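Local coordinates for uncharacterized protein (Streptococcus pneumoniae, PDB 3LFT) that probably serves as the substrate-binding component of an ABC transporter and holds L-tryptophan in the cleft between its two lobes, at residues I5-F10 against L18-I23; L27-Y32 against L239-G244; L65-A70 against K245-V250; N98-L103 against G108-V113. One frame throughout, in Å; residues are numbered along the deposited sequence. Where two conformers were deposited one is given.

Contact 1: residues I5-F10 against L18-I23; sequences IGVLQF and LIYKGI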
loop_
_atom_site.group_PDB
_atom_site.type_symbol
_atom_site.label_atom_id
_atom_site.label_comp_id
_atom_site.label_asym_id
_atom_site.label_seq_id
_atom_site.Cartn_x
_atom_site.Cartn_y
_atom_site.Cartn_z
ATOM N N ILE A 5 -14.894 3.067 -17.832
ATOM C CA ILE A 5 -14.322 3.454 -16.525
ATOM C C ILE A 5 -13.004 4.183 -16.692
ATOM O O ILE A 5 -12.268 3.944 -17.653
ATOM C CB ILE A 5 -14.138 2.255 -15.567
ATOM C CG1 ILE A 5 -13.087 1.292 -16.100
ATOM C CG2 ILE A 5 -15.451 1.506 -15.365
ATOM C CD1 ILE A 5 -12.708 0.171 -15.103
ATOM N N GLY A 6 -12.725 5.100 -15.776
ATOM C CA GLY A 6 -11.425 5.744 -15.726
ATOM C C GLY A 6 -10.644 5.195 -14.548
ATOM O O GLY A 6 -11.215 4.933 -13.482
ATOM N N VAL A 7 -9.346 5.000 -14.748
ATOM C CA VAL A 7 -8.460 4.462 -13.695
ATOM C C VAL A 7 -7.254 5.372 -13.552
ATOM O O VAL A 7 -6.566 5.658 -14.541
ATOM C CB VAL A 7 -7.989 3.045 -14.032
ATOM C CG1 VAL A 7 -6.995 2.516 -12.991
ATOM C CG2 VAL A 7 -9.163 2.085 -14.158
ATOM N N LEU A 8 -7.019 5.850 -12.327
ATOM C CA LEU A 8 -5.834 6.650 -12.023
ATOM C C LEU A 8 -4.960 5.841 -11.083
ATOM O O LEU A 8 -5.356 5.543 -9.950
ATOM C CB LEU A 8 -6.211 7.999 -11.377
ATOM C CG LEU A 8 -5.029 8.900 -10.991
ATOM C CD1 LEU A 8 -4.230 9.340 -12.222
ATOM C CD2 LEU A 8 -5.523 10.115 -10.201
ATOM N N GLN A 9 -3.782 5.453 -11.575
ATOM C CA GLN A 9 -2.788 4.815 -10.731
ATOM C C GLN A 9 -1.835 5.909 -10.238
ATOM O O GLN A 9 -1.319 6.693 -11.018
ATOM C CB GLN A 9 -2.060 3.738 -11.517
ATOM C CG GLN A 9 -1.028 2.993 -10.666
ATOM C CD GLN A 9 -0.456 1.799 -11.395
ATOM O OE1 GLN A 9 -1.154 1.091 -12.124
ATOM N NE2 GLN A 9 0.841 1.564 -11.182
ATOM N N PHE A 10 -1.603 5.953 -8.927
ATOM C CA PHE A 10 -0.875 7.086 -8.371
ATOM C C PHE A 10 0.550 7.168 -8.916
ATOM O O PHE A 10 1.018 8.254 -9.248
ATOM C CB PHE A 10 -0.849 7.035 -6.836
ATOM C CG PHE A 10 0.024 8.094 -6.207
ATOM C CD1 PHE A 10 -0.131 9.447 -6.533
ATOM C CD2 PHE A 10 1.017 7.733 -5.300
ATOM C CE1 PHE A 10 0.675 10.405 -5.960
ATOM C CE2 PHE A 10 1.842 8.695 -4.723
ATOM C CZ PHE A 10 1.672 10.033 -5.050
ATOM N N LEU A 18 0.612 -4.760 -9.892
ATOM C CA LEU A 18 -0.038 -6.045 -9.634
ATOM C C LEU A 18 -1.507 -5.868 -9.215
ATOM O O LEU A 18 -2.373 -6.649 -9.648
ATOM C CB LEU A 18 0.761 -6.857 -8.611
ATOM C CG LEU A 18 0.312 -8.288 -8.335
ATOM C CD1 LEU A 18 0.106 -9.145 -9.593
ATOM C CD2 LEU A 18 1.338 -8.934 -7.413
ATOM N N ILE A 19 -1.795 -4.842 -8.417
ATOM C CA ILE A 19 -3.179 -4.495 -8.122
ATOM C C ILE A 19 -3.951 -4.208 -9.415
ATOM O O ILE A 19 -5.069 -4.716 -9.597
ATOM C CB ILE A 19 -3.254 -3.319 -7.135
ATOM C CG1 ILE A 19 -2.704 -3.779 -5.779
ATOM C CG2 ILE A 19 -4.691 -2.792 -7.013
ATOM C CD1 ILE A 19 -2.461 -2.615 -4.846
ATOM N N TYR A 20 -3.367 -3.425 -10.322
ATOM C CA TYR A 20 -4.057 -3.131 -11.564
ATOM C C TYR A 20 -4.295 -4.402 -12.394
ATOM O O TYR A 20 -5.370 -4.566 -12.987
ATOM C CB TYR A 20 -3.346 -2.026 -12.370
ATOM C CG TYR A 20 -4.079 -1.637 -13.643
ATOM C CD1 TYR A 20 -3.412 -1.606 -14.870
ATOM C CD2 TYR A 20 -5.437 -1.335 -13.616
ATOM C CE1 TYR A 20 -4.093 -1.243 -16.037
ATOM C CE2 TYR A 20 -6.119 -0.994 -14.780
ATOM C CZ TYR A 20 -5.443 -0.955 -15.963
ATOM O OH TYR A 20 -6.133 -0.608 -17.109
ATOM N N LYS A 21 -3.314 -5.305 -12.442
ATOM C CA LYS A 21 -3.492 -6.592 -13.112
ATOM C C LYS A 21 -4.686 -7.319 -12.494
ATOM O O LYS A 21 -5.546 -7.859 -13.207
ATOM C CB LYS A 21 -2.212 -7.433 -13.010
ATOM C CG LYS A 21 -2.400 -8.945 -13.161
ATOM C CD LYS A 21 -2.532 -9.384 -14.610
ATOM C CE LYS A 21 -2.726 -10.890 -14.685
ATOM N NZ LYS A 21 -2.237 -11.570 -13.447
ATOM N N GLY A 22 -4.744 -7.334 -11.156
ATOM C CA GLY A 22 -5.877 -7.936 -10.433
ATOM C C GLY A 22 -7.213 -7.305 -10.785
ATOM O O GLY A 22 -8.201 -8.010 -10.980
ATOM N N ILE A 23 -7.249 -5.975 -10.899
ATOM C CA ILE A 23 -8.472 -5.287 -11.321
ATOM C C ILE A 23 -8.946 -5.820 -12.669
ATOM O O ILE A 23 -10.126 -6.162 -12.835
ATOM C CB ILE A 23 -8.267 -3.749 -11.363
ATOM C CG1 ILE A 23 -8.139 -3.181 -9.943
ATOM C CG2 ILE A 23 -9.412 -3.056 -12.166
ATOM C CD1 ILE A 23 -7.632 -1.742 -9.896
#

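Contact 2: residues L27-Y32 against L239-G244; sequences LAEEGY and LGVATG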
loop_
_atom_site.group_PDB
_atom_site.type_symbol
_atom_site.label_atom_id
_atom_site.label_comp_id
_atom_site.label_asym_id
_atom_site.label_seq_id
_atom_site.Cartn_x
_atom_site.Cartn_y
_atom_site.Cartn_z
ATOM N N LEU A 27 -12.454 -7.828 -13.383
ATOM C CA LEU A 27 -13.375 -7.381 -14.440
ATOM C C LEU A 27 -13.626 -8.456 -15.487
ATOM O O LEU A 27 -14.765 -8.718 -15.858
ATOM C CB LEU A 27 -12.836 -6.141 -15.151
ATOM C CG LEU A 27 -12.836 -4.862 -14.319
ATOM C CD1 LEU A 27 -12.001 -3.806 -15.013
ATOM C CD2 LEU A 27 -14.261 -4.390 -14.114
ATOM N N ALA A 28 -12.551 -9.067 -15.973
ATOM C CA ALA A 28 -12.663 -10.061 -17.032
ATOM C C ALA A 28 -13.467 -11.281 -16.578
ATOM O O ALA A 28 -14.266 -11.832 -17.349
ATOM C CB ALA A 28 -11.285 -10.458 -17.507
ATOM N N GLU A 29 -13.288 -11.694 -15.325
ATOM C CA GLU A 29 -14.013 -12.845 -14.774
ATOM C C GLU A 29 -15.531 -12.622 -14.804
ATOM O O GLU A 29 -16.308 -13.566 -14.931
ATOM C CB GLU A 29 -13.507 -13.123 -13.348
ATOM C CG GLU A 29 -14.085 -14.342 -12.650
ATOM C CD GLU A 29 -13.623 -14.435 -11.201
ATOM O OE1 GLU A 29 -14.277 -15.141 -10.412
ATOM O OE2 GLU A 29 -12.613 -13.795 -10.842
ATOM N N GLU A 30 -15.931 -11.360 -14.705
ATOM C CA GLU A 30 -17.344 -10.976 -14.722
ATOM C C GLU A 30 -17.858 -10.641 -16.126
ATOM O O GLU A 30 -19.020 -10.253 -16.287
ATOM C CB GLU A 30 -17.583 -9.790 -13.770
ATOM C CG GLU A 30 -17.262 -10.060 -12.296
ATOM C CD GLU A 30 -18.029 -11.245 -11.746
ATOM O OE1 GLU A 30 -19.192 -11.457 -12.148
ATOM O OE2 GLU A 30 -17.452 -11.964 -10.912
ATOM N N GLY A 31 -17.002 -10.789 -17.133
ATOM C CA GLY A 31 -17.382 -10.509 -18.527
ATOM C C GLY A 31 -16.999 -9.135 -19.048
ATOM O O GLY A 31 -17.241 -8.822 -20.220
ATOM N N TYR A 32 -16.422 -8.310 -18.183
ATOM C CA TYR A 32 -16.044 -6.960 -18.570
ATOM C C TYR A 32 -14.628 -6.973 -19.139
ATOM O O TYR A 32 -13.639 -6.757 -18.438
ATOM C CB TYR A 32 -16.235 -5.979 -17.408
ATOM C CG TYR A 32 -17.688 -5.813 -17.003
ATOM C CD1 TYR A 32 -18.433 -4.712 -17.430
ATOM C CD2 TYR A 32 -18.330 -6.779 -16.218
ATOM C CE1 TYR A 32 -19.773 -4.572 -17.054
ATOM C CE2 TYR A 32 -19.658 -6.648 -15.849
ATOM C CZ TYR A 32 -20.374 -5.546 -16.265
ATOM O OH TYR A 32 -21.699 -5.415 -15.896
ATOM N N LEU A 239 -6.146 -8.038 -3.684
ATOM C CA LEU A 239 -6.685 -6.676 -3.558
ATOM C C LEU A 239 -7.244 -6.190 -4.871
ATOM O O LEU A 239 -8.336 -5.597 -4.930
ATOM C CB LEU A 239 -5.629 -5.688 -3.061
ATOM C CG LEU A 239 -5.135 -5.894 -1.624
ATOM C CD1 LEU A 239 -3.894 -5.046 -1.398
ATOM C CD2 LEU A 239 -6.242 -5.573 -0.620
ATOM N N GLY A 240 -6.510 -6.445 -5.950
ATOM C CA GLY A 240 -6.971 -5.974 -7.256
ATOM C C GLY A 240 -8.209 -6.717 -7.724
ATOM O O GLY A 240 -9.155 -6.102 -8.228
ATOM N N VAL A 241 -8.231 -8.042 -7.580
ATOM C CA VAL A 241 -9.428 -8.798 -7.987
ATOM C C VAL A 241 -10.656 -8.334 -7.216
ATOM O O VAL A 241 -11.729 -8.128 -7.796
ATOM C CB VAL A 241 -9.220 -10.321 -7.809
ATOM C CG1 VAL A 241 -10.504 -11.105 -8.103
ATOM C CG2 VAL A 241 -8.109 -10.796 -8.729
ATOM N N ALA A 242 -10.500 -8.120 -5.914
ATOM C CA ALA A 242 -11.629 -7.682 -5.099
ATOM C C ALA A 242 -12.110 -6.301 -5.536
ATOM O O ALA A 242 -13.309 -6.024 -5.550
ATOM C CB ALA A 242 -11.239 -7.671 -3.618
ATOM N N THR A 243 -11.170 -5.439 -5.935
ATOM C CA THR A 243 -11.532 -4.134 -6.457
ATOM C C THR A 243 -12.302 -4.305 -7.768
ATOM O O THR A 243 -13.324 -3.644 -7.984
ATOM C CB THR A 243 -10.295 -3.270 -6.702
ATOM O OG1 THR A 243 -9.564 -3.087 -5.483
ATOM C CG2 THR A 243 -10.680 -1.905 -7.249
ATOM N N GLY A 244 -11.814 -5.184 -8.648
ATOM C CA GLY A 244 -12.537 -5.463 -9.904
ATOM C C GLY A 244 -13.976 -5.870 -9.661
ATOM O O GLY A 244 -14.904 -5.407 -10.348
#

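Contact 3: residues L65-A70 against K245-V250; sequences LVVGIA and KMIVQV. With TRP (tryptophan), chain C.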
loop_
_atom_site.group_PDB
_atom_site.type_symbol
_atom_site.label_atom_id
_atom_site.label_comp_id
_atom_site.label_asym_id
_atom_site.label_seq_id
_atom_site.Cartn_x
_atom_site.Cartn_y
_atom_site.Cartn_z
ATOM N N LEU A 65 -17.757 5.397 -13.830
ATOM C CA LEU A 65 -17.130 5.512 -12.507
ATOM C C LEU A 65 -15.640 5.681 -12.723
ATOM O O LEU A 65 -15.132 5.470 -13.835
ATOM C CB LEU A 65 -17.419 4.295 -11.600
ATOM C CG LEU A 65 -17.027 2.890 -12.089
ATOM C CD1 LEU A 65 -15.522 2.606 -11.950
ATOM C CD2 LEU A 65 -17.826 1.849 -11.313
ATOM N N VAL A 66 -14.933 6.069 -11.661
ATOM C CA VAL A 66 -13.486 6.150 -11.695
ATOM C C VAL A 66 -12.899 5.327 -10.551
ATOM O O VAL A 66 -13.569 5.080 -9.532
ATOM C CB VAL A 66 -12.990 7.627 -11.650
ATOM C CG1 VAL A 66 -13.384 8.370 -12.923
ATOM C CG2 VAL A 66 -13.564 8.337 -10.447
ATOM N N VAL A 67 -11.640 4.937 -10.726
ATOM C CA VAL A 67 -10.932 4.052 -9.802
ATOM C C VAL A 67 -9.613 4.695 -9.449
ATOM O O VAL A 67 -8.870 5.076 -10.357
ATOM C CB VAL A 67 -10.639 2.671 -10.463
ATOM C CG1 VAL A 67 -9.986 1.717 -9.457
ATOM C CG2 VAL A 67 -11.928 2.046 -11.023
ATOM N N GLY A 68 -9.328 4.828 -8.160
ATOM C CA GLY A 68 -8.053 5.377 -7.719
ATOM C C GLY A 68 -7.216 4.311 -7.053
ATOM O O GLY A 68 -7.605 3.764 -6.013
ATOM N N ILE A 69 -6.075 4.003 -7.665
ATOM C CA ILE A 69 -5.130 3.024 -7.100
ATOM C C ILE A 69 -4.130 3.773 -6.238
ATOM O O ILE A 69 -3.343 4.574 -6.753
ATOM C CB ILE A 69 -4.388 2.197 -8.199
ATOM C CG1 ILE A 69 -5.383 1.619 -9.213
ATOM C CG2 ILE A 69 -3.572 1.083 -7.517
ATOM C CD1 ILE A 69 -4.735 0.803 -10.357
ATOM N N ALA A 70 -4.228 3.507 -4.928
ATOM C CA ALA A 70 -3.471 4.146 -3.833
ATOM C C ALA A 70 -4.168 5.418 -3.362
ATOM O O ALA A 70 -4.903 6.076 -4.113
ATOM C CB ALA A 70 -1.976 4.400 -4.194
ATOM N N LYS A 245 -14.175 -6.770 -8.712
ATOM C CA LYS A 245 -15.523 -7.199 -8.405
ATOM C C LYS A 245 -16.404 -6.101 -7.861
ATOM O O LYS A 245 -17.590 -6.054 -8.198
ATOM C CB LYS A 245 -15.494 -8.411 -7.493
ATOM C CG LYS A 245 -14.979 -9.610 -8.278
ATOM C CD LYS A 245 -14.870 -10.876 -7.472
ATOM C CE LYS A 245 -14.339 -11.997 -8.357
ATOM N NZ LYS A 245 -15.280 -12.371 -9.448
HETATM N N MSE A 246 -15.862 -5.189 -7.055
HETATM C CA MSE A 246 -16.648 -4.041 -6.563
HETATM C C MSE A 246 -16.954 -3.060 -7.688
HETATM O O MSE A 246 -18.050 -2.498 -7.702
HETATM C CB MSE A 246 -15.948 -3.334 -5.399
HETATM C CG MSE A 246 -15.834 -4.248 -4.184
HETATM SE SE MSE A 246 -15.196 -3.320 -2.621
HETATM C CE MSE A 246 -16.830 -2.372 -2.178
ATOM N N ILE A 247 -16.038 -2.880 -8.639
ATOM C CA ILE A 247 -16.334 -2.038 -9.790
ATOM C C ILE A 247 -17.566 -2.597 -10.503
ATOM O O ILE A 247 -18.464 -1.836 -10.872
ATOM C CB ILE A 247 -15.136 -2.018 -10.746
ATOM C CG1 ILE A 247 -13.980 -1.226 -10.125
ATOM C CG2 ILE A 247 -15.524 -1.403 -12.080
ATOM C CD1 ILE A 247 -12.647 -1.454 -10.848
ATOM N N VAL A 248 -17.609 -3.912 -10.706
ATOM C CA VAL A 248 -18.742 -4.519 -11.386
ATOM C C VAL A 248 -20.019 -4.321 -10.580
ATOM O O VAL A 248 -21.076 -4.009 -11.153
ATOM C CB VAL A 248 -18.468 -6.005 -11.669
ATOM C CG1 VAL A 248 -19.724 -6.725 -12.157
ATOM C CG2 VAL A 248 -17.341 -6.121 -12.703
ATOM N N GLN A 249 -19.947 -4.502 -9.258
ATOM C CA GLN A 249 -21.128 -4.288 -8.428
ATOM C C GLN A 249 -21.704 -2.881 -8.644
ATOM O O GLN A 249 -22.936 -2.706 -8.706
ATOM C CB GLN A 249 -20.772 -4.432 -6.956
ATOM C CG GLN A 249 -20.741 -5.789 -6.360
ATOM C CD GLN A 249 -20.564 -5.647 -4.859
ATOM O OE1 GLN A 249 -21.534 -5.453 -4.102
ATOM N NE2 GLN A 249 -19.323 -5.666 -4.431
ATOM N N VAL A 250 -20.828 -1.882 -8.726
ATOM C CA VAL A 250 -21.250 -0.501 -8.897
ATOM C C VAL A 250 -21.760 -0.253 -10.313
ATOM O O VAL A 250 -22.793 0.394 -10.485
ATOM C CB VAL A 250 -20.165 0.508 -8.423
ATOM C CG1 VAL A 250 -20.602 1.953 -8.723
ATOM C CG2 VAL A 250 -19.903 0.333 -6.924
HETATM N N TRP C . -2.376 1.023 0.462
HETATM C CA TRP C . -1.544 2.106 -0.141
HETATM C C TRP C . -2.237 3.422 0.001
HETATM O O TRP C . -1.932 4.367 -0.731
HETATM C CB TRP C . -1.247 1.774 -1.613
HETATM C CG TRP C . -0.477 0.485 -1.746
HETATM C CD1 TRP C . -0.973 -0.775 -2.078
HETATM C CD2 TRP C . 0.961 0.309 -1.511
HETATM N NE1 TRP C . 0.053 -1.691 -2.071
HETATM C CE2 TRP C . 1.207 -1.119 -1.729
HETATM C CE3 TRP C . 1.956 1.177 -1.129
HETATM C CZ2 TRP C . 2.497 -1.590 -1.564
HETATM C CZ3 TRP C . 3.241 0.669 -0.966
HETATM C CH2 TRP C . 3.493 -0.699 -1.191
HETATM O OXT TRP C . -3.120 3.550 0.861
#

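Contact 4: residues N98-L103 against G108-V113; sequences NLVKDL and GNVTGV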
loop_
_atom_site.group_PDB
_atom_site.type_symbol
_atom_site.label_atom_id
_atom_site.label_comp_id
_atom_site.label_asym_id
_atom_site.label_seq_id
_atom_site.Cartn_x
_atom_site.Cartn_y
_atom_site.Cartn_z
ATOM N N ASN A 98 -10.216 10.724 4.872
ATOM C CA ASN A 98 -11.437 11.522 4.661
ATOM C C ASN A 98 -12.184 11.099 3.390
ATOM O O ASN A 98 -12.809 11.931 2.728
ATOM C CB ASN A 98 -11.111 13.033 4.635
ATOM C CG ASN A 98 -12.290 13.904 5.034
ATOM O OD1 ASN A 98 -12.414 15.063 4.597
ATOM N ND2 ASN A 98 -13.118 13.392 5.908
ATOM N N LEU A 99 -12.113 9.804 3.065
ATOM C CA LEU A 99 -12.755 9.256 1.869
ATOM C C LEU A 99 -14.128 8.654 2.140
ATOM O O LEU A 99 -15.007 8.683 1.266
ATOM C CB LEU A 99 -11.846 8.208 1.199
ATOM C CG LEU A 99 -10.654 8.807 0.439
ATOM C CD1 LEU A 99 -9.617 7.735 0.107
ATOM C CD2 LEU A 99 -11.114 9.490 -0.836
ATOM N N VAL A 100 -14.305 8.108 3.339
ATOM C CA VAL A 100 -15.579 7.516 3.762
ATOM C C VAL A 100 -15.851 7.953 5.185
ATOM O O VAL A 100 -14.911 8.252 5.927
ATOM C CB VAL A 100 -15.556 5.972 3.698
ATOM C CG1 VAL A 100 -15.126 5.488 2.299
ATOM C CG2 VAL A 100 -14.616 5.374 4.761
ATOM N N LYS A 101 -17.127 8.004 5.564
ATOM C CA LYS A 101 -17.485 8.338 6.949
ATOM C C LYS A 101 -17.181 7.187 7.914
ATOM O O LYS A 101 -16.660 7.401 9.015
ATOM C CB LYS A 101 -18.953 8.745 7.064
ATOM C CG LYS A 101 -19.328 9.202 8.461
ATOM C CD LYS A 101 -20.657 9.905 8.491
ATOM C CE LYS A 101 -21.010 10.265 9.917
ATOM N NZ LYS A 101 -20.033 11.228 10.499
ATOM N N ASP A 102 -17.551 5.973 7.507
ATOM C CA ASP A 102 -17.191 4.756 8.234
ATOM C C ASP A 102 -17.161 3.607 7.225
ATOM O O ASP A 102 -17.502 3.791 6.036
ATOM C CB ASP A 102 -18.057 4.476 9.480
ATOM C CG ASP A 102 -19.503 4.165 9.159
ATOM O OD1 ASP A 102 -19.785 3.295 8.319
ATOM O OD2 ASP A 102 -20.390 4.757 9.813
ATOM N N LEU A 103 -16.749 2.436 7.685
ATOM C CA LEU A 103 -16.546 1.316 6.758
ATOM C C LEU A 103 -17.843 0.710 6.297
ATOM O O LEU A 103 -17.875 0.103 5.224
ATOM C CB LEU A 103 -15.711 0.236 7.418
ATOM C CG LEU A 103 -14.288 0.578 7.840
ATOM C CD1 LEU A 103 -13.723 -0.636 8.581
ATOM C CD2 LEU A 103 -13.421 0.958 6.650
ATOM N N GLY A 108 -21.094 8.684 0.926
ATOM C CA GLY A 108 -20.988 9.572 -0.244
ATOM C C GLY A 108 -20.779 8.748 -1.499
ATOM O O GLY A 108 -21.305 7.628 -1.626
ATOM N N ASN A 109 -19.977 9.276 -2.415
ATOM C CA ASN A 109 -19.763 8.630 -3.705
ATOM C C ASN A 109 -18.549 7.691 -3.760
ATOM O O ASN A 109 -18.195 7.198 -4.819
ATOM C CB ASN A 109 -19.674 9.680 -4.813
ATOM C CG ASN A 109 -18.482 10.612 -4.660
ATOM O OD1 ASN A 109 -18.205 11.130 -3.574
ATOM N ND2 ASN A 109 -17.820 10.899 -5.776
ATOM N N VAL A 110 -17.940 7.408 -2.607
ATOM C CA VAL A 110 -16.704 6.627 -2.541
ATOM C C VAL A 110 -16.903 5.305 -1.793
ATOM O O VAL A 110 -17.431 5.286 -0.695
ATOM C CB VAL A 110 -15.580 7.418 -1.819
ATOM C CG1 VAL A 110 -14.282 6.629 -1.833
ATOM C CG2 VAL A 110 -15.376 8.820 -2.429
ATOM N N THR A 111 -16.454 4.204 -2.379
ATOM C CA THR A 111 -16.339 2.924 -1.655
ATOM C C THR A 111 -15.126 2.193 -2.206
ATOM O O THR A 111 -14.415 2.756 -3.037
ATOM C CB THR A 111 -17.643 2.103 -1.748
ATOM O OG1 THR A 111 -17.509 0.975 -0.879
ATOM C CG2 THR A 111 -17.924 1.628 -3.148
ATOM N N GLY A 112 -14.884 0.966 -1.747
ATOM C CA GLY A 112 -13.820 0.156 -2.373
ATOM C C GLY A 112 -13.099 -0.750 -1.412
ATOM O O GLY A 112 -13.680 -1.219 -0.438
ATOM N N VAL A 113 -11.808 -0.958 -1.699
ATOM C CA VAL A 113 -10.982 -1.974 -1.035
ATOM C C VAL A 113 -9.855 -1.312 -0.256
ATOM O O VAL A 113 -9.180 -0.413 -0.767
ATOM C CB VAL A 113 -10.393 -2.936 -2.115
ATOM C CG1 VAL A 113 -9.309 -3.835 -1.505
ATOM C CG2 VAL A 113 -11.514 -3.776 -2.727
#

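Contact 1: residues I5-F10 against L18-I23
Val7 and Gln9 of strand 3-9 meet Tyr20 of helix 14-29 in a buried strand-to-helix contact inside the first beta-alpha-beta unit of the chain. The segments stay well apart in their backbones, Gln9 CA and Tyr20 CA lying 8.1 Å from each other, so side chains do the bridging, above all Tyr20. Tyr20 sends its CG anti to the backbone N (chi1 -177°), which carries the ring from the helix toward the sheet. There its CE2 meets the CG1 methyl of Val7 at 4.0 Å, obliquely to the ring plane; a beta-branched valine suits a strand and offers a compact apolar surface. Gln9 is stretched out from the strand, and its OE1 stops 3.8 Å from Tyr20 CB. The amide plane stands 61° from the ring plane, so the two groups are not stacked, and no hydrogen bond joins them. The amide instead spends its NE2 on Val11 O and Asp17 OD1, one bond to the following loop and one to the first turn of the helix, which together probably fix the amide's rotation. Ile19, one residue before Tyr20, touches the bound tryptophan, so the N-terminal part of the helix reaches the cleft. Phe41 of strand 37-43 stacks on the Tyr20 ring, Ile69 of strand 65-69 also touches it, and helix 236-251 packs against Ile23.

Contact 2: residues L27-Y32 against L239-G244
Leu27 and Gly244 bring their backbones to within 5.0 Å, CA to CA, where the last turn of helix 14-29 passes the middle of helix 236-251. Such closeness depends on Gly244: with no side chain, it lets the other helix lie directly against its backbone. The first helix then ends in a Schellman motif, with Tyr32 N bonded to Leu27 O at 2.9 Å and Gly31 N to Ala28 O at 2.9 Å. Gly31 takes the positive phi of 97° that this ending needs, a conformation easily adopted by glycine. Among the side chains, the CB bond of Leu27 runs beside the other helix, and its branched end bends in until CD2 comes 4.0 Å from Gly244 O. At the outer margin Glu29 OE2 brushes Val241 CG1 at 4.4 Å, a loose approach. The carboxylate's real partner is Lys245, whose NZ makes salt bridges with Glu29 OE1 and Glu30 OE2, so two acids probably share one positive charge at the helix end. Within helix 236-251, Thr243 OG1 donates to Leu239 O at 2.8 Å, the oxygen also taking Thr243 N from the opposite face of its plane; a buried hydroxyl is thereby satisfied inside its own helix. The Schellman motif is a common helix C-terminus, and both helices lie on one face of the parallel sheet, consistent with the three-layered lobe of type I periplasmic binding proteins.

Contact 3: residues L65-A70 against K245-V250
Leu65 makes the broadest contact with helix 245-250, touching both Ile247 and Val250. The strand and helix axes run nearly antiparallel, 161° between their directions, and approach to 10.1 Å, the spacing of a helix layered on a sheet. Leu65 CG sits between the backbone N and the carbonyl carbon (chi1 57°), the crowded position, and the branch end is thereby turned onto the helix. One methyl, CD1, meets Ile247 CG2 at 4.0 Å, while the other, CD2, lies 3.8 Å from Val250 CG1 and against the backbone of Ile247 as well. Leucine fits here because its two methyls can serve two helix residues almost a turn apart. Two residues on, Val67 points to the same face of the sheet; its CG2 comes 3.6 Å from Ile247 CD1, the two side chains crossing at about a right angle. Ile247 thus works with both ends, its CG2 branch on Leu65 and its longer CG1-CD1 branch on Val67. At the far end Ala70, the N-cap residue just ahead of helix 71-80, leaves the helix contact and turns to the ligand: its CB is 3.5 Å from the tryptophan O. The short side chain is consistent with the close approach of the carboxylate, while Thr71, Thr92 and Asp115 are among the residues that hydrogen-bond the ligand. No hydrogen bond crosses between strand and helix; all four touching residues are buried and aliphatic, so the interface rests on dispersion and the hydrophobic effect.

Contact 4: residues N98-L103 against G108-V113
Val110, the first residue of strand 110-115, is overlaid by Leu99 and Val100 of the loop that precedes it. The lobe is a Rossmann-like alpha/beta sandwich, and the loop between strands 86-89 and 110-115 folds back over the beginning of the second strand. Gly108 and Asn109 lead in; Asn109 takes no part in the contact, and its ND2 donates to Leu84 O and Thr81 O in the loop between helix 71-80 and strand 86-89. Val110 then carries the whole contact, its CA 6.5 Å from Val100 CA. Its CG1, anti to the backbone N (chi1 -177°), lies 4.2 Å from Leu99 CB, and Val100 CG1 rests 3.8 Å from Val110 O. Val100 CG1 and Val110 CG1 are 4.4 Å apart, a looser apolar approach. Valine is apt on both sides, since its short branched side chain fills space close to a backbone, while the longer Leu99 extends onto Ala74 and Ala78 of helix 71-80. Thr111 turns to the opposite side of the strand, where its OG1 bonds Thr259 O and its side chain meets Met246 (selenomethionine) of helix 236-251. Gly112, whose phi of 146° is readily open to a residue without a side chain, pairs its backbone with Asn262, and the Val113 side chain packs on Leu239 and Thr243 of that helix. No hydrogen bond joins loop and strand here. The carbonyl of Leu99 instead presses on the isopropyl group of Val110, its O lying 3.4 Å from CB, 3.7 Å from CG2 and 3.8 Å from CG1.

How the contacts relate
All four contacts belong to one lobe, built round the parallel sheet that holds strands 3-9, 65-69 and 110-115. Contacts 1 and 2 share helix 14-29, and contacts 2 and 3 share helix 236-251; the centres of these three lie 9 to 10 Å apart, forming one continuous cluster. Contacts 1 and 3 also meet through neighbouring strands 3-9 and 65-69. Contact 4 lies farther off, its centre about 12 Å from that of contact 3, reached through Met246, and touching contact 2 through Val113. Along the chain it nests within the loops of contacts 2 and 3, so the late helix 236-251 completes a lobe begun by the earliest strands, with Ile19 of contact 1 and Ala70 of contact 3 reaching the tryptophan.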